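Local coordinates for blue (Type 1) copper domain protein (Nitrosopumilus maritimus, PDB 5FC9) that holds a mononuclear type 1 copper ion in an open cupredoxin site and probably serves in electron transfer, at residues 4-7 with 8-12. Residues are numbered along the deposited sequence; the frame is centred on the assembly and turned at random.
Sequences IIIP and NGNYD
The carbonyl O of P7 accepts a hydrogen bond from the backbone N-H of N10 (N to O 3.1 Å), moderately bent (149° at the hydrogen), with the donor above the carbonyl plane. It closes a type II beta turn from P7 to N10, an example of a strand ended by a sharp reversal. At the third position G9 takes a positive phi of 94°, the usual place for glycine in such a turn. The carboxylate of D38 accepts a hydrogen bond from the N-H of G9, and a type I turn from G9 to D12 overlaps the first, sharing G9 and N10 and closed by D12 N to G9 O at 3.0 Å. In this plastocyanin/azurin-type cupredoxin domain, the double turn leads the chain off strand 3-6 beside the copper site. N10 swings its CG anti to the backbone N (chi1 -179°), which brings the amide back so that the CG2 methyl of I6 sits over its flat face, 3.5 Å from CG of N10. ND2 of this buried amide donates a hydrogen bond to the backbone O of G17, fixing the amide's rotation. I6 and N10 both pack on the copper ligand H42, and the nearest atom of the N10 side chain is about 4 Å from the copper ion.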
loop_
_atom_site.group_PDB
_atom_site.type_symbol
_atom_site.label_atom_id
_atom_site.label_comp_id
_atom_site.label_asym_id
_atom_site.label_seq_id
_atom_site.Cartn_x
_atom_site.Cartn_y
_atom_site.Cartn_z
ATOM N N ILE A 4 -11.941 -15.401 -16.227
ATOM C CA ILE A 4 -11.333 -14.414 -15.346
ATOM C C ILE A 4 -10.031 -13.979 -15.991
ATOM O O ILE A 4 -9.210 -14.818 -16.350
ATOM C CB ILE A 4 -11.057 -14.973 -13.946
ATOM C CG1 ILE A 4 -12.365 -15.418 -13.285
ATOM C CG2 ILE A 4 -10.318 -13.922 -13.090
ATOM C CD1 ILE A 4 -12.201 -16.417 -12.157
ATOM N N ILE A 5 -9.838 -12.669 -16.131
ATOM C CA ILE A 5 -8.618 -12.147 -16.712
ATOM C C ILE A 5 -7.682 -11.630 -15.628
ATOM O O ILE A 5 -8.127 -10.925 -14.723
ATOM C CB ILE A 5 -8.905 -11.003 -17.685
ATOM C CG1 ILE A 5 -9.822 -11.487 -18.815
ATOM C CG2 ILE A 5 -7.597 -10.418 -18.227
ATOM C CD1 ILE A 5 -10.073 -10.442 -19.872
ATOM N N ILE A 6 -6.411 -12.009 -15.704
ATOM C CA ILE A 6 -5.378 -11.370 -14.893
ATOM C C ILE A 6 -4.801 -10.232 -15.736
ATOM O O ILE A 6 -4.124 -10.480 -16.732
ATOM C CB ILE A 6 -4.258 -12.352 -14.472
ATOM C CG1 ILE A 6 -4.845 -13.654 -13.911
ATOM C CG2 ILE A 6 -3.336 -11.695 -13.458
ATOM C CD1 ILE A 6 -3.783 -14.721 -13.662
ATOM N N PRO A 7 -5.100 -8.975 -15.367
ATOM C CA PRO A 7 -4.741 -7.900 -16.291
ATOM C C PRO A 7 -3.299 -7.443 -16.172
ATOM O O PRO A 7 -2.595 -7.732 -15.195
ATOM C CB PRO A 7 -5.689 -6.770 -15.879
ATOM C CG PRO A 7 -5.843 -6.968 -14.393
ATOM C CD PRO A 7 -5.903 -8.484 -14.232
ATOM N N ASN A 8 -2.859 -6.712 -17.189
ATOM C CA ASN A 8 -1.595 -6.020 -17.090
ATOM C C ASN A 8 -1.622 -5.131 -15.862
ATOM O O ASN A 8 -2.598 -4.413 -15.630
ATOM C CB ASN A 8 -1.328 -5.190 -18.338
ATOM C CG ASN A 8 0.012 -4.490 -18.279
ATOM O OD1 ASN A 8 0.104 -3.350 -17.835
ATOM N ND2 ASN A 8 1.057 -5.177 -18.714
ATOM N N GLY A 9 -0.562 -5.204 -15.069
ATOM C CA GLY A 9 -0.479 -4.407 -13.858
ATOM C C GLY A 9 -0.965 -5.101 -12.604
ATOM O O GLY A 9 -0.971 -4.507 -11.523
ATOM N N ASN A 10 -1.382 -6.353 -12.735
ATOM C CA ASN A 10 -1.779 -7.141 -11.572
ATOM C C ASN A 10 -0.624 -7.323 -10.572
ATOM O O ASN A 10 -0.847 -7.505 -9.370
ATOM C CB ASN A 10 -2.336 -8.499 -12.046
ATOM C CG ASN A 10 -2.809 -9.382 -10.897
ATOM O OD1 ASN A 10 -2.075 -10.258 -10.441
ATOM N ND2 ASN A 10 -4.029 -9.135 -10.412
ATOM N N TYR A 11 0.616 -7.246 -11.046
ATOM C CA TYR A 11 1.767 -7.337 -10.145
ATOM C C TYR A 11 1.902 -6.126 -9.203
ATOM O O TYR A 11 2.659 -6.179 -8.240
ATOM C CB TYR A 11 3.072 -7.486 -10.940
ATOM C CG TYR A 11 3.375 -6.320 -11.851
ATOM C CD1 TYR A 11 2.960 -6.325 -13.174
ATOM C CD2 TYR A 11 4.073 -5.211 -11.386
ATOM C CE1 TYR A 11 3.225 -5.263 -14.015
ATOM C CE2 TYR A 11 4.351 -4.146 -12.224
ATOM C CZ TYR A 11 3.918 -4.174 -13.531
ATOM O OH TYR A 11 4.189 -3.122 -14.381
ATOM N N ASP A 12 1.190 -5.052 -9.521
ATOM C CA ASP A 12 1.243 -3.800 -8.754
ATOM C C ASP A 12 0.715 -4.049 -7.336
ATOM O O ASP A 12 -0.220 -4.832 -7.143
ATOM C CB ASP A 12 0.417 -2.737 -9.493
ATOM C CG ASP A 12 0.687 -1.316 -9.037
ATOM O OD1 ASP A 12 1.334 -1.099 -7.991
ATOM O OD2 ASP A 12 0.176 -0.423 -9.745
#